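Local coordinates for uncharacterized protein lp_2219 (Lactobacillus plantarum, PDB 3HFQ), which is of unknown function but folds as a seven-bladed beta-propeller of the lactonase family, consistent with, though not proof of, a lactone-hydrolysing role, at residues 8-13 and 39-44; 257-262 and 286-291; 303-308 and 333-338. The protein carries 1 engineered substitution. One frame throughout, in Å; residues are numbered along the deposited sequence.

Contact 1: 8-13 and 39-44; sequences GTYTKK and TQNPTY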
loop_
_atom_site.group_PDB
_atom_site.type_symbol
_atom_site.label_atom_id
_atom_site.label_comp_id
_atom_site.label_asym_id
_atom_site.label_seq_id
_atom_site.Cartn_x
_atom_site.Cartn_y
_atom_site.Cartn_z
ATOM N N GLY A 8 3.571 6.737 7.881
ATOM C CA GLY A 8 4.326 7.371 6.812
ATOM C C GLY A 8 3.596 8.666 6.504
ATOM O O GLY A 8 2.392 8.763 6.741
ATOM N N THR A 9 4.303 9.663 5.986
ATOM C CA THR A 9 3.676 10.949 5.699
ATOM C C THR A 9 4.340 11.688 4.555
ATOM O O THR A 9 5.342 11.248 3.998
ATOM C CB THR A 9 3.803 11.908 6.897
ATOM O OG1 THR A 9 5.174 12.321 7.012
ATOM C CG2 THR A 9 3.383 11.234 8.196
ATOM N N TYR A 10 3.744 12.829 4.225
ATOM C CA TYR A 10 4.273 13.758 3.239
ATOM C C TYR A 10 4.838 14.789 4.204
ATOM O O TYR A 10 4.385 14.866 5.347
ATOM C CB TYR A 10 3.153 14.410 2.436
ATOM C CG TYR A 10 2.853 13.748 1.118
ATOM C CD1 TYR A 10 3.682 13.939 0.015
ATOM C CD2 TYR A 10 1.740 12.924 0.973
ATOM C CE1 TYR A 10 3.398 13.338 -1.210
ATOM C CE2 TYR A 10 1.448 12.320 -0.239
ATOM C CZ TYR A 10 2.282 12.526 -1.326
ATOM O OH TYR A 10 1.983 11.935 -2.531
ATOM N N THR A 11 5.821 15.568 3.775
ATOM C CA THR A 11 6.384 16.586 4.654
ATOM C C THR A 11 6.398 17.920 3.925
ATOM O O THR A 11 7.441 18.557 3.788
ATOM C CB THR A 11 7.813 16.222 5.092
ATOM O OG1 THR A 11 8.625 15.980 3.936
ATOM C CG2 THR A 11 7.793 14.978 5.968
ATOM N N LYS A 12 5.222 18.329 3.463
ATOM C CA LYS A 12 5.064 19.576 2.725
ATOM C C LYS A 12 4.488 20.705 3.574
ATOM O O LYS A 12 4.526 21.866 3.165
ATOM C CB LYS A 12 4.170 19.344 1.502
ATOM C CG LYS A 12 4.742 18.349 0.498
ATOM C CD LYS A 12 3.846 18.175 -0.727
ATOM C CE LYS A 12 2.561 17.426 -0.395
ATOM N NZ LYS A 12 1.751 17.133 -1.617
ATOM N N LYS A 13 3.958 20.374 4.748
ATOM C CA LYS A 13 3.373 21.388 5.621
ATOM C C LYS A 13 3.898 21.397 7.054
ATOM O O LYS A 13 4.626 22.312 7.442
ATOM C CB LYS A 13 1.845 21.254 5.635
ATOM C CG LYS A 13 1.193 21.594 4.299
ATOM C CD LYS A 13 -0.328 21.545 4.358
ATOM C CE LYS A 13 -0.851 20.120 4.426
ATOM N NZ LYS A 13 -2.341 20.081 4.431
ATOM N N THR A 39 12.823 12.756 8.407
ATOM C CA THR A 39 13.146 12.494 7.010
ATOM C C THR A 39 12.114 13.180 6.109
ATOM O O THR A 39 11.070 13.625 6.583
ATOM C CB THR A 39 13.179 10.964 6.744
ATOM O OG1 THR A 39 13.534 10.713 5.379
ATOM C CG2 THR A 39 11.826 10.338 7.050
ATOM N N GLN A 40 12.403 13.277 4.814
ATOM C CA GLN A 40 11.492 13.944 3.887
ATOM C C GLN A 40 10.634 13.019 3.028
ATOM O O GLN A 40 11.135 12.071 2.430
ATOM C CB GLN A 40 12.275 14.892 2.973
ATOM C CG GLN A 40 12.838 16.117 3.681
ATOM C CD GLN A 40 11.748 17.005 4.252
ATOM O OE1 GLN A 40 10.917 17.541 3.514
ATOM N NE2 GLN A 40 11.743 17.161 5.571
ATOM N N ASN A 41 9.339 13.327 2.978
ATOM C CA ASN A 41 8.344 12.590 2.196
ATOM C C ASN A 41 8.361 11.065 2.291
ATOM O O ASN A 41 8.401 10.369 1.275
ATOM C CB ASN A 41 8.427 13.011 0.724
ATOM C CG ASN A 41 7.574 14.236 0.408
ATOM O OD1 ASN A 41 7.133 14.965 1.303
ATOM N ND2 ASN A 41 7.343 14.469 -0.878
ATOM N N PRO A 42 8.321 10.520 3.517
ATOM C CA PRO A 42 8.325 9.063 3.687
ATOM C C PRO A 42 6.887 8.577 3.516
ATOM O O PRO A 42 6.262 8.108 4.470
ATOM C CB PRO A 42 8.830 8.897 5.112
ATOM C CG PRO A 42 8.173 10.070 5.808
ATOM C CD PRO A 42 8.397 11.206 4.822
ATOM N N THR A 43 6.378 8.686 2.290
ATOM C CA THR A 43 4.992 8.326 1.977
ATOM C C THR A 43 4.615 6.851 2.017
ATOM O O THR A 43 3.430 6.519 1.977
ATOM C CB THR A 43 4.571 8.909 0.614
ATOM O OG1 THR A 43 5.292 8.254 -0.433
ATOM C CG2 THR A 43 4.872 10.403 0.566
ATOM N N TYR A 44 5.602 5.960 2.054
ATOM C CA TYR A 44 5.308 4.538 2.171
ATOM C C TYR A 44 6.432 3.866 2.944
ATOM O O TYR A 44 7.594 4.263 2.836
ATOM C CB TYR A 44 5.113 3.861 0.811
ATOM C CG TYR A 44 4.037 2.790 0.878
ATOM C CD1 TYR A 44 2.686 3.133 0.848
ATOM C CD2 TYR A 44 4.368 1.444 1.034
ATOM C CE1 TYR A 44 1.684 2.161 0.976
ATOM C CE2 TYR A 44 3.379 0.463 1.164
ATOM C CZ TYR A 44 2.042 0.829 1.132
ATOM O OH TYR A 44 1.065 -0.136 1.253
#
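Thr11 and Asn41 exchange two hydrogen bonds: Thr11 N donates to Asn41 OD1 (2.9 Å, 166° at the hydrogen), and Asn41 N returns a bond to Thr11 OG1, also at 2.9 Å. Side chain thus meets backbone in both directions. Gln40 bends at chi2 (-63°), which turns CD back, and its OE1 lies 2.8 Å from the same Thr11 OG1. Two residues earlier, Thr9 N donates to Pro42 O at 2.9 Å, reaching it from above the carbonyl plane; Pro42 is the centre of an inverse gamma turn. In propeller terms, the contact sets the end of a strand in the closing blade, whose sheet unites strand 2-9 with the C-terminal strand 334-339, against the link that leads on to strand 45-47 of the next blade. Apolar and aromatic contacts flank the polar ones. Thr43 CG2 lies over the centre of the Tyr10 ring, 3.6 Å from its centroid, a CH-pi contact, while Lys12 NZ sits above the opposite face toward the rim. The Asn41 amide stands perpendicular to the ring, its ND2 at the edge, 3.8 Å from Tyr10 CD1. Beyond Asn41, Thr11 CG2 packs 4.0 Å from Pro42 CD.

Contact 2: 257-262 and 286-291; sequences SNRGYN and DFPRDF. With PO4 (phosphate ion), chain C.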
loop_
_atom_site.group_PDB
_atom_site.type_symbol
_atom_site.label_atom_id
_atom_site.label_comp_id
_atom_site.label_asym_id
_atom_site.label_seq_id
_atom_site.Cartn_x
_atom_site.Cartn_y
_atom_site.Cartn_z
ATOM N N SER A 257 -10.116 1.826 0.669
ATOM C CA SER A 257 -10.346 3.202 1.091
ATOM C C SER A 257 -10.676 4.088 -0.107
ATOM O O SER A 257 -10.153 3.893 -1.209
ATOM C CB SER A 257 -9.124 3.752 1.843
ATOM O OG SER A 257 -7.969 3.775 1.022
ATOM N N ASN A 258 -11.556 5.059 0.121
ATOM C CA ASN A 258 -11.994 5.981 -0.917
ATOM C C ASN A 258 -11.618 7.423 -0.583
ATOM O O ASN A 258 -12.024 7.946 0.455
ATOM C CB ASN A 258 -13.517 5.896 -1.087
ATOM C CG ASN A 258 -13.975 4.558 -1.643
ATOM O OD1 ASN A 258 -14.671 3.793 -0.970
ATOM N ND2 ASN A 258 -13.587 4.270 -2.872
ATOM N N ARG A 259 -10.844 8.056 -1.460
ATOM C CA ARG A 259 -10.444 9.449 -1.267
ATOM C C ARG A 259 -11.423 10.334 -2.028
ATOM O O ARG A 259 -11.432 10.359 -3.260
ATOM C CB ARG A 259 -9.034 9.678 -1.795
ATOM C CG ARG A 259 -7.953 9.000 -0.983
ATOM C CD ARG A 259 -6.625 9.089 -1.709
ATOM N NE ARG A 259 -6.626 8.266 -2.918
ATOM C CZ ARG A 259 -5.572 8.102 -3.711
ATOM N NH1 ARG A 259 -4.429 8.713 -3.426
ATOM N NH2 ARG A 259 -5.655 7.312 -4.777
ATOM N N GLY A 260 -12.240 11.066 -1.282
ATOM C CA GLY A 260 -13.249 11.922 -1.881
ATOM C C GLY A 260 -14.540 11.597 -1.157
ATOM O O GLY A 260 -15.096 12.438 -0.453
ATOM N N TYR A 261 -15.019 10.368 -1.321
ATOM C CA TYR A 261 -16.230 9.939 -0.631
ATOM C C TYR A 261 -15.809 9.717 0.822
ATOM O O TYR A 261 -16.637 9.657 1.733
ATOM C CB TYR A 261 -16.771 8.639 -1.242
ATOM C CG TYR A 261 -18.163 8.279 -0.771
ATOM C CD1 TYR A 261 -19.227 9.163 -0.946
ATOM C CD2 TYR A 261 -18.414 7.062 -0.141
ATOM C CE1 TYR A 261 -20.507 8.844 -0.499
ATOM C CE2 TYR A 261 -19.688 6.735 0.309
ATOM C CZ TYR A 261 -20.730 7.630 0.125
ATOM O OH TYR A 261 -21.989 7.309 0.569
ATOM N N ASN A 262 -14.497 9.595 1.010
ATOM C CA ASN A 262 -13.876 9.413 2.318
ATOM C C ASN A 262 -14.466 8.330 3.213
ATOM O O ASN A 262 -14.962 8.606 4.311
ATOM C CB ASN A 262 -13.854 10.752 3.071
ATOM C CG ASN A 262 -13.082 11.824 2.325
ATOM O OD1 ASN A 262 -12.120 11.530 1.612
ATOM N ND2 ASN A 262 -13.490 13.078 2.497
ATOM N N ASP A 286 -10.407 13.706 5.709
ATOM C CA ASP A 286 -10.368 13.849 4.261
ATOM C C ASP A 286 -9.177 13.124 3.635
ATOM O O ASP A 286 -8.044 13.233 4.107
ATOM C CB ASP A 286 -10.343 15.341 3.892
ATOM C CG ASP A 286 -10.516 15.590 2.397
ATOM O OD1 ASP A 286 -11.406 14.963 1.776
ATOM O OD2 ASP A 286 -9.775 16.431 1.841
ATOM N N PHE A 287 -9.461 12.378 2.572
ATOM C CA PHE A 287 -8.464 11.628 1.818
ATOM C C PHE A 287 -7.716 10.502 2.529
ATOM O O PHE A 287 -6.522 10.615 2.819
ATOM C CB PHE A 287 -7.461 12.593 1.173
ATOM C CG PHE A 287 -7.837 13.003 -0.226
ATOM C CD1 PHE A 287 -9.114 13.485 -0.502
ATOM C CD2 PHE A 287 -6.923 12.889 -1.269
ATOM C CE1 PHE A 287 -9.475 13.848 -1.799
ATOM C CE2 PHE A 287 -7.275 13.250 -2.570
ATOM C CZ PHE A 287 -8.555 13.729 -2.834
ATOM N N PRO A 288 -8.417 9.393 2.819
ATOM C CA PRO A 288 -7.827 8.228 3.487
ATOM C C PRO A 288 -6.981 7.424 2.490
ATOM O O PRO A 288 -7.473 6.493 1.844
ATOM C CB PRO A 288 -9.050 7.453 3.973
ATOM C CG PRO A 288 -10.094 7.789 2.926
ATOM C CD PRO A 288 -9.886 9.273 2.757
ATOM N N ARG A 289 -5.705 7.783 2.385
ATOM C CA ARG A 289 -4.783 7.131 1.457
ATOM C C ARG A 289 -4.306 5.747 1.893
ATOM O O ARG A 289 -3.890 4.944 1.060
ATOM C CB ARG A 289 -3.586 8.051 1.203
ATOM C CG ARG A 289 -2.590 7.552 0.162
ATOM C CD ARG A 289 -1.756 8.717 -0.362
ATOM N NE ARG A 289 -0.548 8.277 -1.055
ATOM C CZ ARG A 289 -0.027 8.892 -2.109
ATOM N NH1 ARG A 289 -0.613 9.974 -2.604
ATOM N NH2 ARG A 289 1.087 8.432 -2.666
ATOM N N ASP A 290 -4.356 5.461 3.190
ATOM C CA ASP A 290 -3.938 4.143 3.660
ATOM C C ASP A 290 -4.607 3.785 4.979
ATOM O O ASP A 290 -5.079 4.655 5.711
ATOM C CB ASP A 290 -2.412 4.076 3.816
ATOM C CG ASP A 290 -1.896 2.644 3.929
ATOM O OD1 ASP A 290 -2.567 1.726 3.410
ATOM O OD2 ASP A 290 -0.812 2.435 4.517
ATOM N N PHE A 291 -4.639 2.490 5.262
ATOM C CA PHE A 291 -5.229 1.952 6.478
ATOM C C PHE A 291 -4.811 0.492 6.529
ATOM O O PHE A 291 -4.275 -0.031 5.557
ATOM C CB PHE A 291 -6.762 2.021 6.415
ATOM C CG PHE A 291 -7.379 1.039 5.444
ATOM C CD1 PHE A 291 -7.457 1.334 4.082
ATOM C CD2 PHE A 291 -7.834 -0.203 5.886
ATOM C CE1 PHE A 291 -7.973 0.409 3.179
ATOM C CE2 PHE A 291 -8.353 -1.139 4.986
ATOM C CZ PHE A 291 -8.422 -0.830 3.627
HETATM P P PO4 C . -1.964 8.418 -6.217
HETATM O O1 PO4 C . -2.512 9.894 -6.192
HETATM O O2 PO4 C . -2.705 7.560 -5.124
HETATM O O3 PO4 C . -2.205 7.786 -7.642
HETATM O O4 PO4 C . -0.417 8.425 -5.904
HETATM O O HOH W 1 -3.554 11.182 -2.322
#
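In this propeller the turn after strand 253-259 packs against the link that carries the chain to strand 290-293 of the next blade, and Asn262 ties the two together across that boundary. Asn262 OD1 accepts two N-H groups from opposite faces of the amide plane: Gly260 N, within its own turn, at 2.9 Å, and Phe287 N, from the link, at 3.0 Å. Asn262 ND2 donates to the anti lone pair of Asp286 OD1 at 2.9 Å. An alanine here would probably leave both N-H groups and the Asp286 carboxylate oxygen without these partners, and so loosen the turn from the link. Next to these bonds, Arg259 crosses Phe287 at about a right angle, its CB over the ring centre, 3.8 Å from the centroid, in a CH-pi contact; Arg259 CG, anti to the carbonyl carbon (chi1 -69°), rests against Phe287 C. On strand 253-259, Ser257 OG donates to Pro288 O (2.9 Å), Pro288 being the centre of an inverse gamma turn, and also bonds to Ala244 N. The Arg259 guanidinium is salt-bridged to Glu206, and its NH1 lies only 4.1 Å from Arg289 NH1. One water accepts from both nitrogens, and a phosphate, probably from the crystallisation liquor and also held by His144 and Arg190, sits at the edge of the guanidinium, where NH1 (2.7 Å) and NH2 (3.0 Å) of Arg259 both donate to its O2.

Contact 3: 303-308 and 333-338; sequences VNQNTD and EGVCVR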
loop_
_atom_site.group_PDB
_atom_site.type_symbol
_atom_site.label_atom_id
_atom_site.label_comp_id
_atom_site.label_asym_id
_atom_site.label_seq_id
_atom_site.Cartn_x
_atom_site.Cartn_y
_atom_site.Cartn_z
ATOM N N VAL A 303 -5.601 6.536 8.187
ATOM C CA VAL A 303 -5.050 7.882 8.317
ATOM C C VAL A 303 -5.595 8.731 7.187
ATOM O O VAL A 303 -5.731 8.258 6.061
ATOM C CB VAL A 303 -3.500 7.914 8.256
ATOM C CG1 VAL A 303 -2.920 7.277 9.500
ATOM C CG2 VAL A 303 -2.996 7.209 7.001
ATOM N N ASN A 304 -5.920 9.982 7.501
ATOM C CA ASN A 304 -6.453 10.916 6.520
ATOM C C ASN A 304 -5.395 11.956 6.197
ATOM O O ASN A 304 -4.951 12.705 7.067
ATOM C CB ASN A 304 -7.712 11.584 7.069
ATOM C CG ASN A 304 -8.826 10.591 7.321
ATOM O OD1 ASN A 304 -9.448 10.090 6.385
ATOM N ND2 ASN A 304 -9.074 10.288 8.592
ATOM N N GLN A 305 -5.013 11.991 4.927
ATOM C CA GLN A 305 -3.983 12.881 4.411
ATOM C C GLN A 305 -4.203 14.385 4.575
ATOM O O GLN A 305 -3.319 15.092 5.064
ATOM C CB GLN A 305 -3.760 12.558 2.928
ATOM C CG GLN A 305 -2.692 13.378 2.237
ATOM C CD GLN A 305 -2.523 12.998 0.772
ATOM O OE1 GLN A 305 -1.769 13.635 0.041
ATOM N NE2 GLN A 305 -3.223 11.956 0.340
ATOM N N ASN A 306 -5.374 14.872 4.180
ATOM C CA ASN A 306 -5.644 16.308 4.233
ATOM C C ASN A 306 -6.090 16.913 5.563
ATOM O O ASN A 306 -5.986 18.127 5.748
ATOM C CB ASN A 306 -6.660 16.689 3.147
ATOM C CG ASN A 306 -6.169 16.366 1.748
ATOM O OD1 ASN A 306 -4.967 16.294 1.502
ATOM N ND2 ASN A 306 -7.100 16.192 0.819
ATOM N N THR A 307 -6.579 16.093 6.488
ATOM C CA THR A 307 -7.029 16.615 7.773
ATOM C C THR A 307 -6.103 16.265 8.936
ATOM O O THR A 307 -6.408 16.553 10.093
ATOM C CB THR A 307 -8.465 16.154 8.079
ATOM O OG1 THR A 307 -8.591 14.754 7.803
ATOM C CG2 THR A 307 -9.463 16.930 7.211
ATOM N N ASP A 308 -4.970 15.646 8.619
ATOM C CA ASP A 308 -3.973 15.301 9.626
ATOM C C ASP A 308 -4.510 14.498 10.805
ATOM O O ASP A 308 -4.128 14.753 11.946
ATOM C CB ASP A 308 -3.329 16.580 10.169
ATOM C CG ASP A 308 -2.764 17.458 9.077
ATOM O OD1 ASP A 308 -3.062 18.671 9.081
ATOM O OD2 ASP A 308 -2.020 16.942 8.218
ATOM N N GLU A 333 -0.119 14.991 7.928
ATOM C CA GLU A 333 0.000 14.553 6.541
ATOM C C GLU A 333 0.145 13.036 6.397
ATOM O O GLU A 333 0.854 12.562 5.512
ATOM C CB GLU A 333 1.209 15.246 5.897
ATOM C CG GLU A 333 1.250 16.762 6.105
ATOM C CD GLU A 333 2.470 17.413 5.468
ATOM O OE1 GLU A 333 2.621 17.318 4.233
ATOM O OE2 GLU A 333 3.276 18.017 6.204
ATOM N N GLY A 334 -0.536 12.280 7.255
ATOM C CA GLY A 334 -0.445 10.827 7.213
ATOM C C GLY A 334 -0.936 10.155 5.943
ATOM O O GLY A 334 -2.047 10.427 5.487
ATOM N N VAL A 335 -0.115 9.263 5.383
ATOM C CA VAL A 335 -0.470 8.550 4.156
ATOM C C VAL A 335 -0.051 7.073 4.122
ATOM O O VAL A 335 -0.172 6.411 3.090
ATOM C CB VAL A 335 0.123 9.250 2.913
ATOM C CG1 VAL A 335 -0.548 10.607 2.713
ATOM C CG2 VAL A 335 1.637 9.420 3.075
ATOM N N CYS A 336 0.453 6.559 5.239
ATOM C CA CYS A 336 0.853 5.153 5.308
ATOM C C CYS A 336 0.719 4.626 6.724
ATOM O O CYS A 336 1.151 5.270 7.679
ATOM C CB CYS A 336 2.298 4.966 4.830
ATOM S SG CYS A 336 2.872 3.231 4.840
ATOM N N VAL A 337 0.106 3.453 6.851
ATOM C CA VAL A 337 -0.090 2.814 8.148
ATOM C C VAL A 337 0.694 1.513 8.139
ATOM O O VAL A 337 0.419 0.611 7.354
ATOM C CB VAL A 337 -1.575 2.501 8.400
ATOM C CG1 VAL A 337 -1.719 1.653 9.661
ATOM C CG2 VAL A 337 -2.352 3.790 8.541
ATOM N N ARG A 338 1.663 1.417 9.036
ATOM C CA ARG A 338 2.506 0.242 9.100
ATOM C C ARG A 338 2.581 -0.352 10.495
ATOM O O ARG A 338 3.348 0.107 11.326
ATOM C CB ARG A 338 3.916 0.584 8.624
ATOM C CG ARG A 338 4.936 -0.517 8.836
ATOM C CD ARG A 338 4.527 -1.725 8.029
ATOM N NE ARG A 338 4.362 -1.257 6.664
ATOM C CZ ARG A 338 3.387 -1.606 5.836
ATOM N NH1 ARG A 338 2.454 -2.482 6.195
ATOM N NH2 ARG A 338 3.338 -1.037 4.641
HETATM O O HOH W 2 -3.877 9.005 4.239
HETATM O O HOH W 3 -3.086 11.709 8.913
#
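Val303 and Val337 run alongside one another in opposite senses, Val303 CG1 and Val337 CG2 meeting at 3.7 Å, and this is the tightly packed end of the contact. The other methyl of Val303, CG2, rests 3.7 Å from Gly334 O. Gly334 itself fits closely, since a beta carbon there would come tight against Val303 CB. Gln305, with CG anti to its backbone N (chi1 -179°), lays CG 3.5 Å from Val335 CG1, and its CA makes a CA-H...O contact of 3.3 Å with Gly334 O. Here the end of strand 299-304, in the blade before the closing one, faces strand 334-339, the inner strand of the closing blade, in which Val335 and Cys336 form a classic beta bulge opposite Gly8. The looser side has water between the backbones: one molecule lies between Val303 O and Gly334 O, and another joins Asn304 O to Gly334 N, the latter bond weak. Only where the turn bends back, at the partly exposed Asp308, do the segments bond directly, Glu333 N donating to Asp308 OD2 (2.7 Å, 163°) on the anti side of the carboxylate. The Glu333 carboxylate turns to the loop that follows strand 2-9, taking backbone N-H groups of Lys12, Lys13, Thr14 and Ser15. With each acid thus met by N-H donors, both are likely to remain ionised, despite the 5.8 Å between Asp308 OD2 and Glu333 OE2.

Overall arrangement
All three contacts sit where one blade of the propeller meets the next, yet their chemistry differs. Contact 3 is the most buried, with valine packing and bridging waters; contacts 1 and 2 are partly buried and rely more on side-chain amides bonded to backbone N-H groups, each beside an inverse gamma turn at a proline. Contacts 1 and 3 share the closing sheet, where strands 2-9 and 334-339 are neighbours and Gly8 N probably bonds to Cys336 O. Contacts 2 and 3 meet in one sheet, through its neighbouring strands 290-293 and 299-304; Asp290 reaches on to Val337 N of the closing blade, while Asp286 bonds Asn306. Contacts 1 and 2, about 17 Å apart between centres, touch where Tyr10 packs on Arg289.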